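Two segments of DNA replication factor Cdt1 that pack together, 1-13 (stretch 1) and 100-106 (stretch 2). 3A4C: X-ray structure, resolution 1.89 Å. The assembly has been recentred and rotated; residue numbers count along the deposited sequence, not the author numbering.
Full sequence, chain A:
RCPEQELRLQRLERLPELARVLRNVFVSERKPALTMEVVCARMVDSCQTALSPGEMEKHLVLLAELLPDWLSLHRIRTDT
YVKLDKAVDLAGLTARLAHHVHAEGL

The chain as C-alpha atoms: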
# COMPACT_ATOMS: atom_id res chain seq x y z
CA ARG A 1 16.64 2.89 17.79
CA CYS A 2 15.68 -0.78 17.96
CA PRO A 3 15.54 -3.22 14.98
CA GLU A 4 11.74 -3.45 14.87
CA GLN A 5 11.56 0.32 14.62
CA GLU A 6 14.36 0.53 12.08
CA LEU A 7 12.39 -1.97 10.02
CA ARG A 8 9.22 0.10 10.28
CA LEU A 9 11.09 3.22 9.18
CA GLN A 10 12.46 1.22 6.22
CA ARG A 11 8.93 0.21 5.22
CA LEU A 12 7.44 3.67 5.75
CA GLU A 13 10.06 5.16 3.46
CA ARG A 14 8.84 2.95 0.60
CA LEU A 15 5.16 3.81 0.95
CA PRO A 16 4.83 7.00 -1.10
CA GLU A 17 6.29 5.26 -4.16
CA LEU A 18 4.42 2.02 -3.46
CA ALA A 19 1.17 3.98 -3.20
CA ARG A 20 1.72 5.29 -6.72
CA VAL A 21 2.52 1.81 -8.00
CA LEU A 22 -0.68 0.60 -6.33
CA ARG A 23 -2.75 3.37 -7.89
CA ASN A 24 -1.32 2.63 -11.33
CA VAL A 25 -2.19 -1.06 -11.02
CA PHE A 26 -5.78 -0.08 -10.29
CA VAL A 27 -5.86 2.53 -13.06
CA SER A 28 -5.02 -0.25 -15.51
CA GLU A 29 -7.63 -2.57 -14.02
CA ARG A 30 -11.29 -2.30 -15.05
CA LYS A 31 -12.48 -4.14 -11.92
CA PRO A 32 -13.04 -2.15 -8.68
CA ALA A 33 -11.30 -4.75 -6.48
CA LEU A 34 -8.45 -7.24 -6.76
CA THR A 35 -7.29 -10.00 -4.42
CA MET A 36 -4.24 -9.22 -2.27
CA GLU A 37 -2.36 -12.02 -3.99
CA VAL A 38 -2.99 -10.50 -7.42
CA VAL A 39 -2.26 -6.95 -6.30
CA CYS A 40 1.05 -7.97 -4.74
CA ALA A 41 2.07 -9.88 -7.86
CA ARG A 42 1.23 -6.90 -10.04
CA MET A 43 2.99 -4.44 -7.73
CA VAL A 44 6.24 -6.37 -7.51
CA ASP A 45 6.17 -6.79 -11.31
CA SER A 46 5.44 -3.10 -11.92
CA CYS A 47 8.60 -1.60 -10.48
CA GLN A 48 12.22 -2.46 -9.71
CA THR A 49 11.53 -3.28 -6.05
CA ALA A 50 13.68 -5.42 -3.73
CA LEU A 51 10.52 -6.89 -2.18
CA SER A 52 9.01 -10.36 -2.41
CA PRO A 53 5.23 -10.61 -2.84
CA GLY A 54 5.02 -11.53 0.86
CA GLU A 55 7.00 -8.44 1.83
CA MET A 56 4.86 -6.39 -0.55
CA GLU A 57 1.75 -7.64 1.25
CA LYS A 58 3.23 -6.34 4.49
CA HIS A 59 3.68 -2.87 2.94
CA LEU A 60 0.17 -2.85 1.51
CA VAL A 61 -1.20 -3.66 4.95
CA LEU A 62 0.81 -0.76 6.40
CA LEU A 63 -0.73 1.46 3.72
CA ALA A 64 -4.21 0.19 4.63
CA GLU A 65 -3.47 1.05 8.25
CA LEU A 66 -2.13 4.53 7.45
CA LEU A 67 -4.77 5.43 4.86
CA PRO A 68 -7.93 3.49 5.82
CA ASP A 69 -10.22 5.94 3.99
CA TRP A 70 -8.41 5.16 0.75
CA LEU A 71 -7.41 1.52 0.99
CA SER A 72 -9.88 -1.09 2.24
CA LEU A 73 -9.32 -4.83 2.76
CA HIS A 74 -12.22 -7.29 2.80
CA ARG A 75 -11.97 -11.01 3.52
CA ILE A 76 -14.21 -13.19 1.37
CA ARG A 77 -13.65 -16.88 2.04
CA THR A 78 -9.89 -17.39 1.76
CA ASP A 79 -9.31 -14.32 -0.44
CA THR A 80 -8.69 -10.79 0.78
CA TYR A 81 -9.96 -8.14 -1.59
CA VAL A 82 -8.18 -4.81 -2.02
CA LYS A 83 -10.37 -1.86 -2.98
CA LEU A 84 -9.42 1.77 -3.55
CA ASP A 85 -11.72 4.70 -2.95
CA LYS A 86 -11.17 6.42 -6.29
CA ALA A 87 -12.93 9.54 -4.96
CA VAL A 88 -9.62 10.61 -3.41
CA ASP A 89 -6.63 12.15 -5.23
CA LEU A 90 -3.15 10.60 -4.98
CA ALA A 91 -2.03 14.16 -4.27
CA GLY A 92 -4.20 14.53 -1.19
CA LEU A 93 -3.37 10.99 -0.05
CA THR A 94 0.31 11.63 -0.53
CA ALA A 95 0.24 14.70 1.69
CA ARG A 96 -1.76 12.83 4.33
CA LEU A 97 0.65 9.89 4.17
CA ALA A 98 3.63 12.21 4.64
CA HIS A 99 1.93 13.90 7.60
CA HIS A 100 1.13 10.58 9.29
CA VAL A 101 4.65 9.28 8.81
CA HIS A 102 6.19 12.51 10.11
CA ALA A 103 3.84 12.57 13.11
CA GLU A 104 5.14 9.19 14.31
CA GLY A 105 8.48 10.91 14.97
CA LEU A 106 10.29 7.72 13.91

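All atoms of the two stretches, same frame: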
# COMPACT_ATOMS: atom_id res chain seq x y z
N ARG A 1 17.77 3.37 18.58
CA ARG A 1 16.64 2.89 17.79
C ARG A 1 16.72 1.38 17.60
O ARG A 1 17.72 0.87 17.10
CB ARG A 1 16.61 3.59 16.43
CG ARG A 1 15.42 3.22 15.55
CD ARG A 1 15.52 3.90 14.20
NE ARG A 1 15.52 5.36 14.32
CZ ARG A 1 15.94 6.19 13.37
NH1 ARG A 1 15.90 7.50 13.56
NH2 ARG A 1 16.41 5.71 12.22
N CYS A 2 15.67 0.67 18.01
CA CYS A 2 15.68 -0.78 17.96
C CYS A 2 15.32 -1.32 16.57
O CYS A 2 14.72 -0.61 15.76
CB CYS A 2 14.74 -1.37 19.02
SG CYS A 2 12.99 -1.23 18.64
N PRO A 3 15.70 -2.57 16.29
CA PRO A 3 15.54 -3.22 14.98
C PRO A 3 14.11 -3.15 14.45
O PRO A 3 13.91 -2.83 13.28
CB PRO A 3 15.91 -4.68 15.27
CG PRO A 3 15.78 -4.81 16.77
CD PRO A 3 16.29 -3.50 17.26
N GLU A 4 13.13 -3.48 15.29
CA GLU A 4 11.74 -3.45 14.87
C GLU A 4 11.35 -2.07 14.34
O GLU A 4 10.60 -1.94 13.36
CB GLU A 4 10.83 -3.83 16.04
CG GLU A 4 9.36 -3.69 15.73
CD GLU A 4 8.48 -4.37 16.77
OE1 GLU A 4 9.04 -4.92 17.75
OE2 GLU A 4 7.25 -4.36 16.59
N GLN A 5 11.87 -1.05 15.00
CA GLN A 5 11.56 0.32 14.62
C GLN A 5 12.35 0.72 13.39
O GLN A 5 11.87 1.48 12.55
CB GLN A 5 11.86 1.26 15.78
CG GLN A 5 11.36 2.66 15.57
CD GLN A 5 11.48 3.50 16.82
OE1 GLN A 5 12.57 3.97 17.15
NE2 GLN A 5 10.37 3.70 17.51
N GLU A 6 13.59 0.24 13.28
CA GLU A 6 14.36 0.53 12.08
C GLU A 6 13.67 -0.10 10.88
O GLU A 6 13.62 0.48 9.80
CB GLU A 6 15.80 0.04 12.21
CG GLU A 6 16.66 0.37 10.99
CD GLU A 6 16.71 1.86 10.68
OE1 GLU A 6 17.07 2.65 11.57
OE2 GLU A 6 16.39 2.24 9.52
N LEU A 7 13.11 -1.29 11.08
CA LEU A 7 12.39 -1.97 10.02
C LEU A 7 11.16 -1.17 9.61
O LEU A 7 10.91 -0.97 8.42
CB LEU A 7 11.98 -3.37 10.45
CG LEU A 7 11.25 -4.18 9.39
CD1 LEU A 7 12.05 -4.20 8.09
CD2 LEU A 7 10.99 -5.59 9.90
N ARG A 8 10.38 -0.71 10.59
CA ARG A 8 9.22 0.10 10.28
C ARG A 8 9.60 1.35 9.47
O ARG A 8 8.94 1.69 8.50
CB ARG A 8 8.45 0.53 11.53
CG ARG A 8 7.15 1.27 11.18
CD ARG A 8 6.34 1.64 12.41
NE ARG A 8 5.16 2.44 12.07
CZ ARG A 8 4.05 1.95 11.53
NH1 ARG A 8 3.96 0.66 11.23
NH2 ARG A 8 3.03 2.76 11.28
N LEU A 9 10.65 2.03 9.90
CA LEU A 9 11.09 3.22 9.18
C LEU A 9 11.48 2.87 7.74
O LEU A 9 11.18 3.61 6.82
CB LEU A 9 12.27 3.89 9.91
CG LEU A 9 12.61 5.30 9.44
CD1 LEU A 9 11.43 6.23 9.65
CD2 LEU A 9 13.84 5.81 10.17
N GLN A 10 12.14 1.73 7.56
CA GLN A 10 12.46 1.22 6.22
C GLN A 10 11.20 1.07 5.36
O GLN A 10 11.16 1.50 4.21
CB GLN A 10 13.18 -0.13 6.30
CG GLN A 10 14.63 -0.03 6.76
CD GLN A 10 15.32 -1.38 6.85
OE1 GLN A 10 14.78 -2.41 6.44
NE2 GLN A 10 16.54 -1.39 7.40
N ARG A 11 10.18 0.46 5.94
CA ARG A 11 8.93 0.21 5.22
C ARG A 11 8.22 1.51 4.92
O ARG A 11 7.73 1.72 3.81
CB ARG A 11 8.03 -0.70 6.05
CG ARG A 11 8.58 -2.12 6.19
CD ARG A 11 7.76 -2.96 7.13
NE ARG A 11 8.09 -4.38 7.03
CZ ARG A 11 7.97 -5.26 8.03
NH1 ARG A 11 7.55 -4.85 9.22
NH2 ARG A 11 8.30 -6.53 7.84
N LEU A 12 8.15 2.40 5.91
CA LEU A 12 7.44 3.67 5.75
C LEU A 12 8.06 4.52 4.64
O LEU A 12 7.38 5.26 3.94
CB LEU A 12 7.42 4.45 7.07
CG LEU A 12 6.57 3.85 8.20
CD1 LEU A 12 6.64 4.74 9.44
CD2 LEU A 12 5.13 3.69 7.75
N GLU A 13 9.37 4.40 4.48
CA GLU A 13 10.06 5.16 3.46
C GLU A 13 9.68 4.72 2.04
O GLU A 13 9.77 5.50 1.10
CB GLU A 13 11.57 5.14 3.68
CG GLU A 13 11.99 6.12 4.78
CD GLU A 13 13.44 5.95 5.22
OE1 GLU A 13 14.07 4.94 4.82
OE2 GLU A 13 13.94 6.82 5.96
N HIS A 100 1.20 11.71 8.37
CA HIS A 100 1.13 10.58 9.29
C HIS A 100 2.51 10.06 9.64
O HIS A 100 2.82 9.84 10.81
CB HIS A 100 0.32 9.44 8.67
CG HIS A 100 -1.11 9.78 8.42
ND1 HIS A 100 -1.72 10.86 9.01
CD2 HIS A 100 -2.05 9.18 7.66
CE1 HIS A 100 -2.98 10.92 8.62
NE2 HIS A 100 -3.21 9.91 7.80
N VAL A 101 3.32 9.83 8.61
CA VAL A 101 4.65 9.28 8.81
C VAL A 101 5.49 10.22 9.67
O VAL A 101 6.12 9.79 10.64
CB VAL A 101 5.35 8.98 7.48
CG1 VAL A 101 6.82 8.67 7.71
CG2 VAL A 101 4.64 7.81 6.76
N HIS A 102 5.47 11.50 9.33
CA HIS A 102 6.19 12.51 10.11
C HIS A 102 5.71 12.55 11.56
O HIS A 102 6.52 12.64 12.49
CB HIS A 102 6.03 13.89 9.47
CG HIS A 102 6.71 14.98 10.25
ND1 HIS A 102 8.07 15.17 10.22
CD2 HIS A 102 6.21 15.92 11.09
CE1 HIS A 102 8.39 16.19 11.00
NE2 HIS A 102 7.27 16.66 11.54
N ALA A 103 4.40 12.48 11.76
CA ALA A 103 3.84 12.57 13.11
C ALA A 103 4.28 11.44 14.03
O ALA A 103 4.27 11.60 15.25
CB ALA A 103 2.32 12.67 13.06
N GLU A 104 4.66 10.29 13.46
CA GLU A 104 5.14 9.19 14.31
C GLU A 104 6.46 9.54 14.99
O GLU A 104 6.79 8.97 16.03
CB GLU A 104 5.29 7.89 13.51
CG GLU A 104 3.96 7.37 12.95
CD GLU A 104 4.03 5.92 12.50
OE1 GLU A 104 4.98 5.21 12.90
OE2 GLU A 104 3.12 5.47 11.76
N GLY A 105 7.22 10.46 14.39
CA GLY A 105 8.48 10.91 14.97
C GLY A 105 9.44 9.74 15.09
O GLY A 105 10.06 9.56 16.13
N LEU A 106 9.51 8.96 14.01
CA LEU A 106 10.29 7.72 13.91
C LEU A 106 9.39 6.47 13.77
O LEU A 106 8.70 6.01 14.69
CB LEU A 106 11.26 7.59 15.08
CG LEU A 106 12.68 7.17 14.71
CD1 LEU A 106 13.59 7.23 15.92
CD2 LEU A 106 12.64 5.77 14.12
OXT LEU A 106 9.33 5.86 12.70

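Stretch 1 enters its helix at P3, with C2 in the N-cap position, and the helix runs on past E13. Its main-chain ladder is regular: E6 N donates to C2 O at 2.9 Å, and L12 N to R8 O at 2.8 Å. Stretch 2 is the last turn of a helix that begins earlier in the chain, followed by the C-terminus. The two helices run nearly antiparallel, at 159° between their N-to-C directions, and their axes approach no closer than 11.4 Å, so side chains must bridge the gap. The register pairs L12 with V101 (CA to CA 7.0 Å) and L9 with L106 (CA to CA 6.6 Å). G105 leaves the helix with a phi of 61°, a conformation that glycine adopts readily, and L106 follows it to lie against stretch 1.

On the helix of stretch 1, Q5, R8 and L12 direct their CA-to-CB bonds toward stretch 2, a spacing of three and four residues that keeps them on one side of the helix. L12 is the buried member. Its CD2 lies 4.3 Å from V101 CG2, a contact between branched apolar side chains that suits a site shielded from solvent. L9 starts sideways, but its end swings nearer, bringing its CD2 to 4.1 Å from L106 CD2.

The polar clasp is the salt bridge between R8 and E104. The R8 side chain is extended, with chi1 to chi3 all t, and presents the edge of its guanidinium to the carboxylate. R8 NE donates to E104 OE1 at 2.9 Å and R8 NH2 to E104 OE2 at 2.8 Å, with N-H...O angles of 168° and 175°. Two nearly linear bonds in this bidentate arrangement exploit the match between the two planar, oppositely charged groups; arginine and glutamate also have the length to span the separated helices. L12 CD1 lies 3.9 Å from E104 OE1, so the leucine packs beside the clasp.

L106 gives up 146 Å² to stretch 1, the largest share of any residue in a contact that buries 444 Å² in all. Its CD2 sits over one face of the R1 guanidinium, 2.9 Å from R1 NE, a very close approach, and 3.5 Å from Q5 OE1. The flat face of a guanidinium can accept an apolar group while its edge remains free for polar partners: R1 NH2 donates to E6 OE1 at 3.2 Å in a salt bridge within stretch 1. The C-terminal carboxylate also faces leucine, with L106 OXT 3.7 Å from L9 CD1.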